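Local coordinates for protein immunoreactive 84kD antigen PG93 (Porphyromonas gingivalis, PDB 5M11) that serves as an essential cell-surface component of the type-IX secretion system, through which this oral bacterium probably exports selected proteins, at residues Ile88-Leu101 with Phe128-Ile140. Numbering follows the deposited sequence.
Sequences ILDEAGRVTNVPAL and FGLSVLDVAEARI. With ZN (zinc ion), chain I.
Ile-88 meets the turn Val-135 to Ala-138: CG2 lies against Val-135 CG1 (3.9 Å), while CD1 reaches over Ala-138. With CG1 anti to the carbonyl carbon (chi1 -60°) and the chain nearly extended beyond it (chi2 158°), CD1 is brought to the turn. Thr-96, paired with Ile-88 through two backbone hydrogen bonds, adds CG2 from the neighbouring strand, 3.5 Å from Ala-138 CB. The methyl of Ala-138 is wedged among Ile-88, Thr-96 and Val-98. Val-98 CG2 covers Ala-138 CB (3.6 Å), and its CG1 packs on Ile-140 CD1 (3.7 Å) and Leu-133 CD1. Ala-100 touches the same Ile-140 methyl. Leu-101 closes the row, setting CD1 over one face of the Phe-128 ring, 4.2 Å from its centroid, with CD2 beside Ser-131, whose OG is hydrogen-bonded to Thr-143. Beyond this seam, Asp-134 OD2 and Glu-137 OE2 each bind zinc at 2.1 Å, a further ligand atom coming from outside the two segments, and Arg-139 NH2 salt-bridges Glu-137 OE2. The type I turn runs into a G1 beta bulge, where Ala-138 and Arg-139 sit across from Asp-134. The whole illustrates how successive four-stranded blades of a beta-propeller pack face to face through apolar side chains, here in the N-terminal domain.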
ATOM      1  N   ILE A  88      21.245   3.463  -5.539  1.00 45.22           N
ATOM      2  CA  ILE A  88      21.923   4.189  -6.610  1.00 44.25           C
ATOM      3  C   ILE A  88      21.549   3.492  -7.880  1.00 52.62           C
ATOM      4  O   ILE A  88      21.810   2.298  -8.032  1.00 55.32           O
ATOM      5  CB  ILE A  88      23.452   4.365  -6.434  1.00 45.28           C
ATOM      6  CG1 ILE A  88      23.753   5.144  -5.133  1.00 44.95           C
ATOM      7  CG2 ILE A  88      24.021   5.131  -7.629  1.00 42.97           C
ATOM      8  CD1 ILE A  88      25.127   4.971  -4.553  1.00 61.21           C
ATOM      9  N   LEU A  89      20.864   4.218  -8.756  1.00 51.22           N
ATOM     10  CA  LEU A  89      20.389   3.751 -10.055  1.00 54.76           C
ATOM     11  C   LEU A  89      21.394   4.210 -11.105  1.00 60.85           C
ATOM     12  O   LEU A  89      21.433   5.399 -11.438  1.00 58.95           O
ATOM     13  CB  LEU A  89      18.990   4.352 -10.301  1.00 55.98           C
ATOM     14  CG  LEU A  89      18.015   3.599 -11.195  1.00 64.03           C
ATOM     15  CD1 LEU A  89      16.591   3.989 -10.864  1.00 63.96           C
ATOM     16  CD2 LEU A  89      18.256   3.923 -12.661  1.00 69.95           C
ATOM     17  N   ASP A  90      22.246   3.286 -11.586  1.00 61.34           N
ATOM     18  CA  ASP A  90      23.264   3.629 -12.576  1.00 63.50           C
ATOM     19  C   ASP A  90      22.611   3.800 -13.972  1.00 72.75           C
ATOM     20  O   ASP A  90      21.415   3.534 -14.138  1.00 74.10           O
ATOM     21  CB  ASP A  90      24.447   2.623 -12.569  1.00 66.35           C
ATOM     22  CG  ASP A  90      24.301   1.271 -13.264  1.00 84.73           C
ATOM     23  OD1 ASP A  90      23.346   1.098 -14.052  1.00 89.94           O
ATOM     24  OD2 ASP A  90      25.199   0.414 -13.087  1.00 90.15           O
ATOM     25  N   GLU A  91      23.394   4.277 -14.951  1.00 71.64           N
ATOM     26  CA  GLU A  91      22.957   4.548 -16.326  1.00 75.83           C
ATOM     27  C   GLU A  91      22.247   3.328 -16.989  1.00 84.69           C
ATOM     28  O   GLU A  91      21.206   3.492 -17.631  1.00 86.41           O
ATOM     29  CB  GLU A  91      24.175   4.982 -17.156  1.00 78.35           C
ATOM     30  CG  GLU A  91      23.855   5.801 -18.393  1.00 89.72           C
ATOM     31  CD  GLU A  91      25.039   6.054 -19.310  1.00114.37           C
ATOM     32  OE1 GLU A  91      26.179   5.668 -18.949  1.00101.53           O
ATOM     33  OE2 GLU A  91      24.825   6.653 -20.391  1.00109.36           O
ATOM     34  N   ALA A  92      22.797   2.115 -16.784  1.00 82.73           N
ATOM     35  CA  ALA A  92      22.275   0.856 -17.331  1.00 86.54           C
ATOM     36  C   ALA A  92      20.963   0.401 -16.637  1.00 89.34           C
ATOM     37  O   ALA A  92      20.294  -0.520 -17.139  1.00 93.19           O
ATOM     38  CB  ALA A  92      23.337  -0.241 -17.212  1.00 87.78           C
ATOM     39  N   GLY A  93      20.621   1.047 -15.512  1.00 79.36           N
ATOM     40  CA  GLY A  93      19.448   0.725 -14.705  1.00 77.50           C
ATOM     41  C   GLY A  93      19.740  -0.314 -13.636  1.00 76.99           C
ATOM     42  O   GLY A  93      18.861  -1.093 -13.253  1.00 78.09           O
ATOM     43  N   ARG A  94      20.987  -0.339 -13.163  1.00 68.57           N
ATOM     44  CA  ARG A  94      21.430  -1.260 -12.132  1.00 66.34           C
ATOM     45  C   ARG A  94      21.378  -0.549 -10.790  1.00 64.61           C
ATOM     46  O   ARG A  94      21.889   0.571 -10.645  1.00 63.01           O
ATOM     47  CB  ARG A  94      22.828  -1.809 -12.439  1.00 67.74           C
ATOM     48  CG  ARG A  94      22.934  -2.435 -13.837  1.00 86.30           C
ATOM     49  CD  ARG A  94      24.250  -3.165 -14.059  1.00 99.74           C
ATOM     50  NE  ARG A  94      25.389  -2.245 -14.127  1.00107.38           N
ATOM     51  CZ  ARG A  94      26.625  -2.546 -13.738  1.00118.93           C
ATOM     52  NH1 ARG A  94      26.900  -3.745 -13.237  1.00101.72           N
ATOM     53  NH2 ARG A  94      27.594  -1.649 -13.842  1.00105.81           N
ATOM     54  N   VAL A  95      20.733  -1.194  -9.818  1.00 58.09           N
ATOM     55  CA  VAL A  95      20.511  -0.662  -8.472  1.00 53.63           C
ATOM     56  C   VAL A  95      21.626  -1.115  -7.512  1.00 55.38           C
ATOM     57  O   VAL A  95      21.986  -2.290  -7.501  1.00 55.89           O
ATOM     58  CB  VAL A  95      19.112  -1.098  -7.953  1.00 57.40           C
ATOM     59  CG1 VAL A  95      18.867  -0.641  -6.516  1.00 54.26           C
ATOM     60  CG2 VAL A  95      18.006  -0.619  -8.879  1.00 59.01           C
ATOM     61  N   THR A  96      22.133  -0.190  -6.686  1.00 49.56           N
ATOM     62  CA  THR A  96      23.148  -0.502  -5.680  1.00 47.98           C
ATOM     63  C   THR A  96      22.645   0.020  -4.346  1.00 51.18           C
ATOM     64  O   THR A  96      22.344   1.219  -4.230  1.00 50.00           O
ATOM     65  CB  THR A  96      24.511   0.060  -6.078  1.00 49.73           C
ATOM     66  OG1 THR A  96      24.762  -0.247  -7.448  1.00 55.43           O
ATOM     67  CG2 THR A  96      25.611  -0.494  -5.239  1.00 40.92           C
ATOM     68  N   ASN A  97      22.528  -0.878  -3.351  1.00 47.43           N
ATOM     69  CA  ASN A  97      21.976  -0.507  -2.046  1.00 46.20           C
ATOM     70  C   ASN A  97      23.011   0.132  -1.108  1.00 48.87           C
ATOM     71  O   ASN A  97      24.159  -0.307  -1.072  1.00 51.09           O
ATOM     72  CB  ASN A  97      21.334  -1.732  -1.361  1.00 44.40           C
ATOM     73  CG  ASN A  97      20.243  -1.412  -0.353  1.00 69.71           C
ATOM     74  OD1 ASN A  97      20.038  -2.140   0.632  1.00 57.28           O
ATOM     75  ND2 ASN A  97      19.495  -0.328  -0.581  1.00 63.14           N
ATOM     76  N   VAL A  98      22.603   1.157  -0.344  1.00 41.89           N
ATOM     77  CA  VAL A  98      23.455   1.802   0.666  1.00 39.61           C
ATOM     78  C   VAL A  98      22.596   1.843   1.965  1.00 49.15           C
ATOM     79  O   VAL A  98      21.925   2.851   2.238  1.00 49.18           O
ATOM     80  CB  VAL A  98      24.016   3.190   0.217  1.00 39.83           C
ATOM     81  CG1 VAL A  98      25.043   3.715   1.199  1.00 37.02           C
ATOM     82  CG2 VAL A  98      24.622   3.138  -1.189  1.00 39.89           C
ATOM     83  N   PRO A  99      22.530   0.713   2.734  1.00 48.89           N
ATOM     84  CA  PRO A  99      21.617   0.657   3.898  1.00 49.23           C
ATOM     85  C   PRO A  99      22.174   1.133   5.243  1.00 54.42           C
ATOM     86  O   PRO A  99      21.494   0.942   6.260  1.00 55.64           O
ATOM     87  CB  PRO A  99      21.289  -0.828   3.997  1.00 52.24           C
ATOM     88  CG  PRO A  99      22.478  -1.519   3.460  1.00 56.08           C
ATOM     89  CD  PRO A  99      23.190  -0.595   2.515  1.00 50.92           C
ATOM     90  N   ALA A 100      23.382   1.735   5.260  1.00 50.26           N
ATOM     91  CA  ALA A 100      24.065   2.220   6.474  1.00 49.77           C
ATOM     92  C   ALA A 100      23.183   3.097   7.371  1.00 55.55           C
ATOM     93  O   ALA A 100      23.221   2.898   8.587  1.00 57.18           O
ATOM     94  CB  ALA A 100      25.316   2.991   6.098  1.00 48.87           C
ATOM     95  N   LEU A 101      22.387   4.047   6.790  1.00 51.02           N
ATOM     96  CA  LEU A 101      21.542   4.953   7.574  1.00 50.33           C
ATOM     97  C   LEU A 101      20.362   4.234   8.155  1.00 57.31           C
ATOM     98  O   LEU A 101      20.072   4.450   9.324  1.00 58.97           O
ATOM     99  CB  LEU A 101      21.064   6.181   6.776  1.00 48.80           C
ATOM    100  CG  LEU A 101      22.140   7.222   6.389  1.00 50.53           C
ATOM    101  CD1 LEU A 101      21.553   8.315   5.525  1.00 48.96           C
ATOM    102  CD2 LEU A 101      22.775   7.856   7.612  1.00 52.67           C
ATOM    103  N   PHE A 128      19.187  12.925  11.061  1.00 44.06           N
ATOM    104  CA  PHE A 128      20.257  11.984  11.423  1.00 42.89           C
ATOM    105  C   PHE A 128      21.614  12.675  11.413  1.00 48.13           C
ATOM    106  O   PHE A 128      22.605  12.067  11.852  1.00 49.27           O
ATOM    107  CB  PHE A 128      20.287  10.775  10.436  1.00 42.74           C
ATOM    108  CG  PHE A 128      20.270  11.165   8.976  1.00 41.39           C
ATOM    109  CD1 PHE A 128      21.449  11.498   8.313  1.00 42.01           C
ATOM    110  CD2 PHE A 128      19.066  11.303   8.291  1.00 42.31           C
ATOM    111  CE1 PHE A 128      21.420  11.977   6.996  1.00 41.12           C
ATOM    112  CE2 PHE A 128      19.041  11.759   6.970  1.00 43.43           C
ATOM    113  CZ  PHE A 128      20.217  12.095   6.330  1.00 39.58           C
ATOM    114  N   GLY A 129      21.655  13.887  10.837  1.00 42.27           N
ATOM    115  CA  GLY A 129      22.868  14.679  10.693  1.00 41.32           C
ATOM    116  C   GLY A 129      23.171  15.027   9.247  1.00 45.09           C
ATOM    117  O   GLY A 129      22.253  15.295   8.462  1.00 45.99           O
ATOM    118  N   LEU A 130      24.473  15.056   8.893  1.00 38.41           N
ATOM    119  CA  LEU A 130      24.932  15.345   7.543  1.00 35.41           C
ATOM    120  C   LEU A 130      25.760  14.181   7.042  1.00 41.06           C
ATOM    121  O   LEU A 130      26.859  13.991   7.533  1.00 42.67           O
ATOM    122  CB  LEU A 130      25.714  16.670   7.464  1.00 33.79           C
ATOM    123  CG  LEU A 130      26.243  17.072   6.074  1.00 35.52           C
ATOM    124  CD1 LEU A 130      25.110  17.183   5.055  1.00 35.38           C
ATOM    125  CD2 LEU A 130      27.013  18.373   6.133  1.00 34.13           C
ATOM    126  N   SER A 131      25.233  13.396   6.075  1.00 36.69           N
ATOM    127  CA  SER A 131      25.903  12.216   5.540  1.00 36.15           C
ATOM    128  C   SER A 131      26.543  12.454   4.164  1.00 42.40           C
ATOM    129  O   SER A 131      25.909  13.017   3.253  1.00 44.99           O
ATOM    130  CB  SER A 131      24.923  11.057   5.455  1.00 37.20           C
ATOM    131  OG  SER A 131      24.772  10.512   6.752  1.00 44.29           O
ATOM    132  N   VAL A 132      27.806  12.027   4.016  1.00 35.29           N
ATOM    133  CA  VAL A 132      28.525  12.138   2.749  1.00 32.60           C
ATOM    134  C   VAL A 132      28.413  10.789   2.068  1.00 38.01           C
ATOM    135  O   VAL A 132      28.891   9.765   2.592  1.00 39.04           O
ATOM    136  CB  VAL A 132      29.995  12.607   2.867  1.00 33.20           C
ATOM    137  CG1 VAL A 132      30.581  12.892   1.497  1.00 31.88           C
ATOM    138  CG2 VAL A 132      30.090  13.839   3.722  1.00 32.79           C
ATOM    139  N   LEU A 133      27.773  10.796   0.908  1.00 31.62           N
ATOM    140  CA  LEU A 133      27.593   9.596   0.149  1.00 31.74           C
ATOM    141  C   LEU A 133      28.534   9.598  -1.031  1.00 40.10           C
ATOM    142  O   LEU A 133      28.653  10.607  -1.743  1.00 41.19           O
ATOM    143  CB  LEU A 133      26.130   9.477  -0.279  1.00 31.24           C
ATOM    144  CG  LEU A 133      25.730   8.465  -1.330  1.00 35.81           C
ATOM    145  CD1 LEU A 133      26.003   7.051  -0.886  1.00 35.25           C
ATOM    146  CD2 LEU A 133      24.269   8.640  -1.655  1.00 41.34           C
ATOM    147  N   ASP A 134      29.251   8.465  -1.192  1.00 37.36           N
ATOM    148  CA  ASP A 134      30.135   8.225  -2.310  1.00 37.74           C
ATOM    149  C   ASP A 134      29.284   7.433  -3.320  1.00 43.70           C
ATOM    150  O   ASP A 134      29.100   6.219  -3.203  1.00 44.85           O
ATOM    151  CB  ASP A 134      31.429   7.521  -1.870  1.00 39.72           C
ATOM    152  CG  ASP A 134      32.424   7.213  -2.974  1.00 54.82           C
ATOM    153  OD1 ASP A 134      32.059   7.342  -4.166  1.00 56.96           O
ATOM    154  OD2 ASP A 134      33.561   6.822  -2.651  1.00 64.43           O
ATOM    155  N   VAL A 135      28.704   8.172  -4.265  1.00 38.86           N
ATOM    156  CA  VAL A 135      27.812   7.676  -5.290  1.00 39.34           C
ATOM    157  C   VAL A 135      28.503   6.596  -6.150  1.00 45.44           C
ATOM    158  O   VAL A 135      27.925   5.530  -6.295  1.00 47.56           O
ATOM    159  CB  VAL A 135      27.258   8.850  -6.136  1.00 42.69           C
ATOM    160  CG1 VAL A 135      26.264   8.346  -7.185  1.00 44.62           C
ATOM    161  CG2 VAL A 135      26.618   9.927  -5.242  1.00 39.83           C
ATOM    162  N   ALA A 136      29.723   6.831  -6.680  1.00 41.66           N
ATOM    163  CA  ALA A 136      30.425   5.820  -7.508  1.00 43.29           C
ATOM    164  C   ALA A 136      30.641   4.488  -6.799  1.00 47.51           C
ATOM    165  O   ALA A 136      30.515   3.446  -7.430  1.00 49.79           O
ATOM    166  CB  ALA A 136      31.776   6.347  -7.957  1.00 44.80           C
ATOM    167  N   GLU A 137      30.964   4.524  -5.489  1.00 42.63           N
ATOM    168  CA  GLU A 137      31.299   3.351  -4.688  1.00 42.30           C
ATOM    169  C   GLU A 137      30.236   2.963  -3.627  1.00 45.48           C
ATOM    170  O   GLU A 137      30.512   2.132  -2.760  1.00 45.18           O
ATOM    171  CB  GLU A 137      32.645   3.590  -3.992  1.00 43.25           C
ATOM    172  CG  GLU A 137      33.868   3.610  -4.891  1.00 46.19           C
ATOM    173  CD  GLU A 137      35.131   3.699  -4.066  1.00 57.13           C
ATOM    174  OE1 GLU A 137      35.810   2.664  -3.922  1.00 66.99           O
ATOM    175  OE2 GLU A 137      35.380   4.765  -3.463  1.00 52.85           O
ATOM    176  N   ALA A 138      29.030   3.522  -3.706  1.00 42.59           N
ATOM    177  CA  ALA A 138      27.910   3.199  -2.823  1.00 42.47           C
ATOM    178  C   ALA A 138      28.325   3.016  -1.343  1.00 48.58           C
ATOM    179  O   ALA A 138      28.059   1.975  -0.746  1.00 49.82           O
ATOM    180  CB  ALA A 138      27.225   1.945  -3.328  1.00 44.82           C
ATOM    181  N   ARG A 139      28.990   4.013  -0.759  1.00 44.36           N
ATOM    182  CA  ARG A 139      29.391   3.900   0.641  1.00 43.74           C
ATOM    183  C   ARG A 139      29.366   5.254   1.325  1.00 45.72           C
ATOM    184  O   ARG A 139      29.559   6.275   0.657  1.00 46.39           O
ATOM    185  CB  ARG A 139      30.769   3.227   0.803  1.00 44.74           C
ATOM    186  CG  ARG A 139      31.921   3.865   0.058  1.00 58.03           C
ATOM    187  CD  ARG A 139      33.241   3.211   0.463  1.00 70.61           C
ATOM    188  NE  ARG A 139      34.382   3.790  -0.246  1.00 78.68           N
ATOM    189  CZ  ARG A 139      34.912   4.983   0.035  1.00 91.66           C
ATOM    190  NH1 ARG A 139      34.410   5.731   1.015  1.00 62.51           N
ATOM    191  NH2 ARG A 139      35.932   5.444  -0.675  1.00 86.41           N
ATOM    192  N   ILE A 140      29.126   5.262   2.652  1.00 38.23           N
ATOM    193  CA  ILE A 140      29.080   6.517   3.397  1.00 35.90           C
ATOM    194  C   ILE A 140      30.367   6.654   4.261  1.00 41.58           C
ATOM    195  O   ILE A 140      30.463   6.053   5.329  1.00 44.02           O
ATOM    196  CB  ILE A 140      27.765   6.670   4.194  1.00 37.08           C
ATOM    197  CG1 ILE A 140      26.601   6.889   3.220  1.00 35.94           C
ATOM    198  CG2 ILE A 140      27.861   7.813   5.188  1.00 37.20           C
ATOM    199  CD1 ILE A 140      25.356   6.388   3.706  1.00 42.03           C
TER
HETATM  200 ZN    ZN I 808      35.013   6.670  -4.186  1.00 49.98          ZN